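Cyanophycinase-like exopeptidase (actinobacterium SCGC AAA027-L06, PDB 6NQC) is probably a serine peptidase of family S51, related to the exopeptidases that break down cyanophycin, although its own substrate is not established. Local coordinates at residues A[211-216]-A[244-249]; A[57-62]-A[92-97]; A[43-48]-A[222-227]. All coordinates share one frame; numbering follows the deposited sequence.

Contact 1 (A[211-216]-A[244-249])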
loop_
_atom_site.group_PDB
_atom_site.type_symbol
_atom_site.label_atom_id
_atom_site.label_comp_id
_atom_site.label_asym_id
_atom_site.label_seq_id
_atom_site.Cartn_x
_atom_site.Cartn_y
_atom_site.Cartn_z
ATOM N N ASP A 211 -2.510 12.377 -13.836
ATOM C CA ASP A 211 -2.934 10.997 -14.013
ATOM C C ASP A 211 -2.483 10.423 -15.357
ATOM O O ASP A 211 -2.342 11.127 -16.362
ATOM C CB ASP A 211 -4.464 10.881 -13.963
ATOM C CG ASP A 211 -5.024 10.863 -12.556
ATOM O OD1 ASP A 211 -4.296 10.567 -11.578
ATOM O OD2 ASP A 211 -6.243 11.180 -12.437
ATOM N N SER A 212 -2.279 9.116 -15.370
ATOM C CA SER A 212 -2.209 8.352 -16.614
ATOM C C SER A 212 -3.351 7.345 -16.536
ATOM O O SER A 212 -4.451 7.620 -17.011
ATOM C CB SER A 212 -0.850 7.684 -16.799
ATOM O OG SER A 212 0.185 8.665 -16.794
ATOM N N ILE A 213 -3.110 6.195 -15.867
ATOM C CA ILE A 213 -4.112 5.169 -15.635
ATOM C C ILE A 213 -4.671 5.340 -14.227
ATOM O O ILE A 213 -3.916 5.487 -13.241
ATOM C CB ILE A 213 -3.540 3.748 -15.822
ATOM C CG1 ILE A 213 -3.109 3.528 -17.258
ATOM C CG2 ILE A 213 -4.582 2.703 -15.322
ATOM C CD1 ILE A 213 -2.284 2.302 -17.452
ATOM N N LEU A 214 -5.989 5.342 -14.135
ATOM C CA LEU A 214 -6.705 5.521 -12.881
ATOM C C LEU A 214 -7.556 4.290 -12.653
ATOM O O LEU A 214 -8.349 3.906 -13.532
ATOM C CB LEU A 214 -7.600 6.762 -12.919
ATOM C CG LEU A 214 -8.442 7.020 -11.683
ATOM C CD1 LEU A 214 -7.496 7.343 -10.490
ATOM C CD2 LEU A 214 -9.435 8.150 -11.868
ATOM N N ILE A 215 -7.442 3.704 -11.458
ATOM C CA ILE A 215 -8.216 2.507 -11.158
ATOM C C ILE A 215 -8.904 2.689 -9.828
ATOM O O ILE A 215 -8.425 3.417 -8.940
ATOM C CB ILE A 215 -7.359 1.217 -11.115
ATOM C CG1 ILE A 215 -6.364 1.227 -9.955
ATOM C CG2 ILE A 215 -6.628 1.102 -12.429
ATOM C CD1 ILE A 215 -5.604 -0.099 -9.781
ATOM N N GLY A 216 -10.010 1.980 -9.668
ATOM C CA GLY A 216 -10.692 1.889 -8.395
ATOM C C GLY A 216 -10.615 0.467 -7.876
ATOM O O GLY A 216 -10.728 -0.491 -8.646
ATOM N N LYS A 244 -9.723 5.251 -16.154
ATOM C CA LYS A 244 -9.152 6.226 -17.077
ATOM C C LYS A 244 -7.791 5.725 -17.518
ATOM O O LYS A 244 -7.090 5.050 -16.753
ATOM C CB LYS A 244 -9.031 7.610 -16.422
ATOM C CG LYS A 244 -8.498 8.650 -17.351
ATOM C CD LYS A 244 -8.743 10.040 -16.822
ATOM C CE LYS A 244 -7.516 10.568 -16.120
ATOM N NZ LYS A 244 -7.870 11.159 -14.825
ATOM N N GLY A 245 -7.412 6.092 -18.760
ATOM C CA GLY A 245 -6.150 5.731 -19.361
ATOM C C GLY A 245 -6.132 4.371 -20.032
ATOM O O GLY A 245 -5.161 4.058 -20.732
ATOM N N LEU A 246 -7.152 3.555 -19.812
ATOM C CA LEU A 246 -7.435 2.311 -20.503
ATOM C C LEU A 246 -8.951 2.176 -20.597
ATOM O O LEU A 246 -9.689 2.827 -19.847
ATOM C CB LEU A 246 -6.828 1.124 -19.761
ATOM C CG LEU A 246 -5.313 1.039 -19.837
ATOM C CD1 LEU A 246 -4.860 -0.097 -18.881
ATOM C CD2 LEU A 246 -4.827 0.768 -21.223
ATOM N N PRO A 247 -9.463 1.358 -21.529
ATOM C CA PRO A 247 -10.926 1.208 -21.657
ATOM C C PRO A 247 -11.571 0.803 -20.332
ATOM O O PRO A 247 -11.013 0.014 -19.577
ATOM C CB PRO A 247 -11.075 0.117 -22.726
ATOM C CG PRO A 247 -9.796 0.272 -23.582
ATOM C CD PRO A 247 -8.721 0.656 -22.589
ATOM N N GLU A 248 -12.734 1.390 -20.046
ATOM C CA GLU A 248 -13.463 1.103 -18.822
ATOM C C GLU A 248 -13.783 -0.382 -18.776
ATOM O O GLU A 248 -14.214 -0.976 -19.761
ATOM C CB GLU A 248 -14.743 1.943 -18.748
ATOM C CG GLU A 248 -14.486 3.425 -18.524
ATOM C CD GLU A 248 -15.751 4.298 -18.599
ATOM O OE1 GLU A 248 -16.886 3.747 -18.647
ATOM O OE2 GLU A 248 -15.608 5.537 -18.581
ATOM N N GLN A 249 -13.573 -0.979 -17.619
ATOM C CA GLN A 249 -13.615 -2.423 -17.433
ATOM C C GLN A 249 -13.752 -2.684 -15.934
ATOM O O GLN A 249 -13.240 -1.925 -15.106
ATOM C CB GLN A 249 -12.309 -3.066 -17.972
ATOM C CG GLN A 249 -12.245 -4.564 -17.902
ATOM C CD GLN A 249 -10.920 -5.112 -18.398
ATOM O OE1 GLN A 249 -10.049 -4.368 -18.868
ATOM N NE2 GLN A 249 -10.752 -6.412 -18.293
#
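Lys244 and Asp211 meet through a salt bridge at the end of a strand pair, with Asp211 in the loop that leads into strand 213-217; NZ of Lys244 lies 2.9 Å from OD2 of Asp211. The lysine leaves its backbone with CG opposite the backbone N (chi1 -178°), then bends at its last two torsions so that the ammonium turns in to the carboxylate, the two side chains crossing at about a right angle. NZ takes the anti lone pair of OD2, the one away from OD1. OD2 also accepts from Leu208 N, while OD1 pairs with Arg185, so the aspartate is shared by two cations and a backbone amide; lysine suits the place because its long chain reaches from the strand end.

Leu214 and Lys244 face each other as an antiparallel hydrogen-bonded pair. Leu214 N gives a bond to Lys244 O at 2.9 Å, and Lys244 N returns a longer one to Leu214 O at 3.3 Å. Their CB atoms lie side by side at 3.9 Å.

Beyond the pair the chain turns at Gly245, whose positive phi favours glycine and where a CB would clash with Ser212 O and Ile213 CA. The turn brings Leu246 back to Ile213. CG1 of Ile213 stands anti to the carbonyl carbon (chi1 -64°) and the chain runs on extended (chi2 167°), carrying CD1 to within 3.8 Å of CD1 of Leu246; the side chains cross at a slant, with Phe259 against both. Such pairing is typical of the end of an antiparallel strand pair in a mixed sheet, here strands 213-217 and 240-244.

Contact 2 (A[57-62]-A[92-97]); sequences IFLQIP and KFLPVL. With SO4 (sulfate ion), chain B.
Pro62 packs closely against Phe93, with CG of the proline 3.4 Å from CZ of the phenylalanine. Phe93 can be followed outward. Its CB lies 3.4 Å from O4 of a sulfate ion, probably picked up during crystallisation, which the backbone N of the same residue holds by a nearly straight hydrogen bond of 2.8 Å. CG stands opposite the backbone N (chi1 -171°), which sends the ring along the chain toward Pro62. CD1 passes Gln60 O at 4.2 Å, while CE1 and CZ reach the proline CB and CG, the ring meeting them obliquely. Ile73 and Lys77 of helix 70-87 also touch this side chain, so a large flat apolar group suits the place.

The backbones run parallel. Lys92 N bonds to Phe58 O, Gln60 N to Lys92 O, and Leu94 N to Gln60 O. Gln60 and Phe93 share one side of the sheet; Gln60 NE2 bonds to Gly80 O and lies 3.5 Å above the plane of the Phe58 ring, over its centre. On the other side Leu59 CD2 meets Leu94 CD2 at 3.7 Å, and the aliphatic part of Lys92 lies by Ile57, with CG 4.0 Å from Ile57 CD1. The lysine then bends toward Glu90, which takes its NZ in a salt bridge.

This is the pairing of two strands in a beta-alpha-beta unit whose connecting helix is 70-87. Its chemistry implies that backbone bonds set the strand register and apolar groups make most of the side-chain contacts, the polar ends of Gln60 and Lys92 being satisfied by Gly80 and Glu90, while the amide of Phe93 on the outer edge can still receive an anion that Arg81 also binds.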
loop_
_atom_site.group_PDB
_atom_site.type_symbol
_atom_site.label_atom_id
_atom_site.label_comp_id
_atom_site.label_asym_id
_atom_site.label_seq_id
_atom_site.Cartn_x
_atom_site.Cartn_y
_atom_site.Cartn_z
ATOM N N ILE A 57 9.527 -11.730 8.105
ATOM C CA ILE A 57 8.804 -10.828 9.005
ATOM C C ILE A 57 7.707 -10.079 8.237
ATOM O O ILE A 57 7.826 -9.817 7.039
ATOM C CB ILE A 57 9.727 -9.812 9.728
ATOM C CG1 ILE A 57 10.585 -9.066 8.717
ATOM C CG2 ILE A 57 10.600 -10.511 10.791
ATOM C CD1 ILE A 57 11.123 -7.778 9.274
ATOM N N PHE A 58 6.636 -9.754 8.964
ATOM C CA PHE A 58 5.483 -8.960 8.531
ATOM C C PHE A 58 5.651 -7.597 9.189
ATOM O O PHE A 58 5.257 -7.379 10.336
ATOM C CB PHE A 58 4.198 -9.650 8.980
ATOM C CG PHE A 58 2.938 -9.113 8.392
ATOM C CD1 PHE A 58 2.883 -7.886 7.724
ATOM C CD2 PHE A 58 1.778 -9.851 8.509
ATOM C CE1 PHE A 58 1.676 -7.429 7.213
ATOM C CE2 PHE A 58 0.581 -9.392 7.989
ATOM C CZ PHE A 58 0.534 -8.181 7.342
ATOM N N LEU A 59 6.288 -6.680 8.466
ATOM C CA LEU A 59 6.630 -5.373 8.994
ATOM C C LEU A 59 5.464 -4.425 8.705
ATOM O O LEU A 59 5.001 -4.329 7.565
ATOM C CB LEU A 59 7.937 -4.892 8.355
ATOM C CG LEU A 59 8.772 -3.884 9.116
ATOM C CD1 LEU A 59 10.229 -3.884 8.663
ATOM C CD2 LEU A 59 8.150 -2.511 8.872
ATOM N N GLN A 60 4.955 -3.783 9.739
ATOM C CA GLN A 60 3.697 -3.038 9.672
ATOM C C GLN A 60 3.957 -1.581 10.013
ATOM O O GLN A 60 4.572 -1.274 11.035
ATOM C CB GLN A 60 2.665 -3.649 10.611
ATOM C CG GLN A 60 2.366 -5.062 10.224
ATOM C CD GLN A 60 1.589 -5.821 11.267
ATOM O OE1 GLN A 60 1.292 -5.296 12.344
ATOM N NE2 GLN A 60 1.215 -7.057 10.929
ATOM N N ILE A 61 3.555 -0.695 9.113
ATOM C CA ILE A 61 3.858 0.728 9.240
ATOM C C ILE A 61 2.544 1.497 9.294
ATOM O O ILE A 61 1.772 1.545 8.306
ATOM C CB ILE A 61 4.770 1.209 8.100
ATOM C CG1 ILE A 61 6.093 0.443 8.155
ATOM C CG2 ILE A 61 4.988 2.680 8.229
ATOM C CD1 ILE A 61 7.077 0.826 7.122
ATOM N N PRO A 62 2.232 2.088 10.455
ATOM C CA PRO A 62 0.919 2.694 10.652
ATOM C C PRO A 62 0.956 4.205 10.555
ATOM O O PRO A 62 0.053 4.873 11.050
ATOM C CB PRO A 62 0.583 2.254 12.086
ATOM C CG PRO A 62 1.919 2.447 12.755
ATOM C CD PRO A 62 2.969 2.001 11.736
ATOM N N LYS A 92 6.569 -7.024 13.015
ATOM C CA LYS A 92 7.388 -5.923 13.500
ATOM C C LYS A 92 6.579 -4.652 13.273
ATOM O O LYS A 92 6.468 -4.194 12.129
ATOM C CB LYS A 92 8.723 -5.851 12.769
ATOM C CG LYS A 92 9.551 -7.133 12.924
ATOM C CD LYS A 92 10.067 -7.257 14.332
ATOM C CE LYS A 92 11.406 -7.973 14.378
ATOM N NZ LYS A 92 11.736 -8.376 15.773
ATOM N N PHE A 93 5.965 -4.136 14.330
ATOM C CA PHE A 93 5.272 -2.845 14.299
ATOM C C PHE A 93 6.278 -1.725 14.420
ATOM O O PHE A 93 7.059 -1.691 15.368
ATOM C CB PHE A 93 4.268 -2.792 15.444
ATOM C CG PHE A 93 3.338 -1.628 15.414
ATOM C CD1 PHE A 93 2.272 -1.583 14.523
ATOM C CD2 PHE A 93 3.468 -0.614 16.345
ATOM C CE1 PHE A 93 1.417 -0.541 14.520
ATOM C CE2 PHE A 93 2.586 0.431 16.371
ATOM C CZ PHE A 93 1.553 0.471 15.467
ATOM N N LEU A 94 6.280 -0.821 13.457
ATOM C CA LEU A 94 7.226 0.307 13.433
ATOM C C LEU A 94 6.458 1.551 13.814
ATOM O O LEU A 94 5.747 2.119 12.968
ATOM C CB LEU A 94 7.834 0.497 12.049
ATOM C CG LEU A 94 9.303 0.143 11.894
ATOM C CD1 LEU A 94 9.450 -1.323 12.229
ATOM C CD2 LEU A 94 9.789 0.422 10.502
ATOM N N PRO A 95 6.534 1.997 15.070
ATOM C CA PRO A 95 5.661 3.144 15.489
ATOM C C PRO A 95 6.207 4.480 14.986
ATOM O O PRO A 95 6.688 5.280 15.726
ATOM C CB PRO A 95 5.731 3.031 17.015
ATOM C CG PRO A 95 7.059 2.376 17.322
ATOM C CD PRO A 95 7.308 1.422 16.193
ATOM N N VAL A 96 6.191 4.646 13.661
ATOM C CA VAL A 96 6.693 5.868 13.034
ATOM C C VAL A 96 5.492 6.795 12.903
ATOM O O VAL A 96 4.665 6.642 12.006
ATOM C CB VAL A 96 7.362 5.598 11.690
ATOM C CG1 VAL A 96 7.681 6.885 10.962
ATOM C CG2 VAL A 96 8.634 4.794 11.907
ATOM N N LEU A 97 5.372 7.743 13.830
ATOM C CA LEU A 97 4.158 8.537 13.906
ATOM C C LEU A 97 4.348 9.975 13.468
ATOM O O LEU A 97 3.354 10.649 13.166
ATOM C CB LEU A 97 3.607 8.511 15.328
ATOM C CG LEU A 97 3.482 7.137 15.974
ATOM C CD1 LEU A 97 2.804 7.258 17.334
ATOM C CD2 LEU A 97 2.724 6.149 15.104
HETATM S S SO4 B . 7.114 -5.488 17.864
HETATM O O1 SO4 B . 7.180 -4.276 18.709
HETATM O O2 SO4 B . 6.752 -6.655 18.674
HETATM O O3 SO4 B . 8.429 -5.746 17.237
HETATM O O4 SO4 B . 6.056 -5.308 16.873
#

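Contact 3 (A[43-48]-A[222-227]); sequences KSLIED and ALVKRS
Ser44 OG accepts two bent hydrogen bonds from Arg226, from NH1 at 2.9 Å and from NH2 at 3.1 Å, both near the guanidinium plane. With OG set between the backbone N and the carbonyl carbon (chi1 69°), it also bonds to Phe41 O one helical turn earlier; serine suits because its hydroxyl can do both. Leu45 comes next, its CD2 methyl reaching Val224 CG2 at 4.1 Å, an apolar meeting that leucine suits. The contact thus lays helix 39-51 against strand 221-225 of the central mixed sheet, as in an alpha/beta fold where helices cover the sheet. Val224 CG2 also lies over one face of the guanidinium, toward its rim; Arg226 itself follows the end of the strand. One turn on from Ser44, Asp48 turns OD2 to NH1 of Arg226, a salt bridge of 2.9 Å on the syn side but tilted 34° out of the carboxylate plane, which stands 86° from that of the guanidinium. Ser25 OG bonds to the same oxygen. A leucine in place of Arg226 would probably leave Asp48 without its charged mate and the Ser44 hydroxyl without the two N-H groups it accepts from.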
loop_
_atom_site.group_PDB
_atom_site.type_symbol
_atom_site.label_atom_id
_atom_site.label_comp_id
_atom_site.label_asym_id
_atom_site.label_seq_id
_atom_site.Cartn_x
_atom_site.Cartn_y
_atom_site.Cartn_z
ATOM N N LYS A 43 -0.460 -13.529 3.489
ATOM C CA LYS A 43 0.489 -14.641 3.593
ATOM C C LYS A 43 1.268 -14.838 2.305
ATOM O O LYS A 43 2.490 -15.051 2.336
ATOM C CB LYS A 43 -0.226 -15.928 3.969
ATOM C CG LYS A 43 0.744 -17.038 4.336
ATOM C CD LYS A 43 0.020 -18.336 4.750
ATOM C CE LYS A 43 0.960 -19.542 4.534
ATOM N NZ LYS A 43 0.743 -20.648 5.500
ATOM N N SER A 44 0.578 -14.839 1.158
ATOM C CA SER A 44 1.265 -15.023 -0.117
ATOM C C SER A 44 2.327 -13.948 -0.353
ATOM O O SER A 44 3.369 -14.220 -0.957
ATOM C CB SER A 44 0.245 -15.027 -1.266
ATOM O OG SER A 44 -0.358 -13.744 -1.483
ATOM N N LEU A 45 2.059 -12.704 0.071
ATOM C CA LEU A 45 3.049 -11.643 -0.057
ATOM C C LEU A 45 4.266 -11.925 0.811
ATOM O O LEU A 45 5.404 -11.617 0.418
ATOM C CB LEU A 45 2.437 -10.303 0.350
ATOM C CG LEU A 45 1.359 -9.711 -0.548
ATOM C CD1 LEU A 45 0.768 -8.417 0.064
ATOM C CD2 LEU A 45 1.950 -9.420 -1.911
ATOM N N ILE A 46 4.046 -12.482 2.013
ATOM C CA ILE A 46 5.170 -12.825 2.872
ATOM C C ILE A 46 5.974 -13.949 2.245
ATOM O O ILE A 46 7.217 -13.913 2.215
ATOM C CB ILE A 46 4.690 -13.222 4.273
ATOM C CG1 ILE A 46 4.055 -12.024 4.938
ATOM C CG2 ILE A 46 5.854 -13.786 5.096
ATOM C CD1 ILE A 46 3.148 -12.394 6.088
ATOM N N GLU A 47 5.267 -14.941 1.695
ATOM C CA GLU A 47 5.916 -16.048 0.994
ATOM C C GLU A 47 6.726 -15.563 -0.203
ATOM O O GLU A 47 7.831 -16.047 -0.438
ATOM C CB GLU A 47 4.850 -17.046 0.552
ATOM C CG GLU A 47 4.232 -17.797 1.696
ATOM C CD GLU A 47 3.098 -18.720 1.247
ATOM O OE1 GLU A 47 2.395 -18.404 0.262
ATOM O OE2 GLU A 47 2.928 -19.772 1.890
ATOM N N ASP A 48 6.201 -14.580 -0.951
ATOM C CA ASP A 48 6.941 -14.034 -2.068
ATOM C C ASP A 48 8.289 -13.467 -1.622
ATOM O O ASP A 48 9.321 -13.673 -2.279
ATOM C CB ASP A 48 6.109 -12.946 -2.751
ATOM C CG ASP A 48 4.901 -13.507 -3.556
ATOM O OD1 ASP A 48 4.831 -14.724 -3.820
ATOM O OD2 ASP A 48 4.024 -12.701 -3.958
ATOM N N ALA A 222 -8.030 -6.484 -3.731
ATOM C CA ALA A 222 -6.661 -6.064 -3.962
ATOM C C ALA A 222 -6.274 -6.361 -5.405
ATOM O O ALA A 222 -6.895 -7.173 -6.104
ATOM C CB ALA A 222 -5.671 -6.744 -2.980
ATOM N N LEU A 223 -5.245 -5.662 -5.833
ATOM C CA LEU A 223 -4.564 -5.895 -7.096
ATOM C C LEU A 223 -3.089 -6.093 -6.769
ATOM O O LEU A 223 -2.511 -5.305 -6.012
ATOM C CB LEU A 223 -4.770 -4.720 -8.040
ATOM C CG LEU A 223 -4.406 -4.907 -9.513
ATOM C CD1 LEU A 223 -5.414 -5.861 -10.164
ATOM C CD2 LEU A 223 -4.402 -3.551 -10.204
ATOM N N VAL A 224 -2.484 -7.141 -7.325
ATOM C CA VAL A 224 -1.120 -7.499 -6.996
ATOM C C VAL A 224 -0.338 -7.731 -8.272
ATOM O O VAL A 224 -0.831 -8.371 -9.214
ATOM C CB VAL A 224 -1.053 -8.748 -6.091
ATOM C CG1 VAL A 224 -1.626 -9.945 -6.816
ATOM C CG2 VAL A 224 0.374 -9.004 -5.666
ATOM N N LYS A 225 0.887 -7.230 -8.293
ATOM C CA LYS A 225 1.856 -7.565 -9.336
ATOM C C LYS A 225 2.904 -8.436 -8.646
ATOM O O LYS A 225 3.696 -7.941 -7.846
ATOM C CB LYS A 225 2.506 -6.346 -9.978
ATOM C CG LYS A 225 3.576 -6.732 -11.054
ATOM C CD LYS A 225 4.414 -5.553 -11.510
ATOM C CE LYS A 225 3.673 -4.659 -12.479
ATOM N NZ LYS A 225 4.525 -3.478 -12.937
ATOM N N ARG A 226 2.907 -9.728 -8.940
ATOM C CA ARG A 226 3.806 -10.623 -8.227
ATOM C C ARG A 226 5.249 -10.476 -8.705
ATOM O O ARG A 226 5.513 -10.181 -9.864
ATOM C CB ARG A 226 3.336 -12.070 -8.389
ATOM C CG ARG A 226 1.942 -12.336 -7.935
ATOM C CD ARG A 226 1.915 -12.803 -6.529
ATOM N NE ARG A 226 0.537 -13.025 -6.083
ATOM C CZ ARG A 226 0.183 -13.070 -4.800
ATOM N NH1 ARG A 226 1.132 -12.948 -3.876
ATOM N NH2 ARG A 226 -1.095 -13.261 -4.444
ATOM N N SER A 227 6.187 -10.631 -7.761
ATOM C CA SER A 227 7.599 -10.672 -8.068
ATOM C C SER A 227 7.861 -11.640 -9.213
ATOM O O SER A 227 7.360 -12.764 -9.211
ATOM C CB SER A 227 8.397 -11.107 -6.844
ATOM O OG SER A 227 9.779 -10.921 -7.097
#

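In the fold
Contact 2 and contact 3 both reach the central mixed sheet, contact 2 at its outer edge strand 90-93 and contact 3 through helix 39-51 over strand 221-225; their centres lie 18 Å apart, and Phe58 CD2 touches Ile46 CD1 at 3.8 Å. Contact 1 belongs to a second sheet and meets contact 3 where Ile215 CD1 packs on Leu223 CD2 at 3.7 Å, strands 213-217 and 221-225 being consecutive. Contacts 1 and 2 do not touch: their nearest atoms are about 20 Å apart, with the middle of the molecule between them. The short link between those consecutive strands holds Glu219, probably part of a catalytic triad with Ser154 and His189.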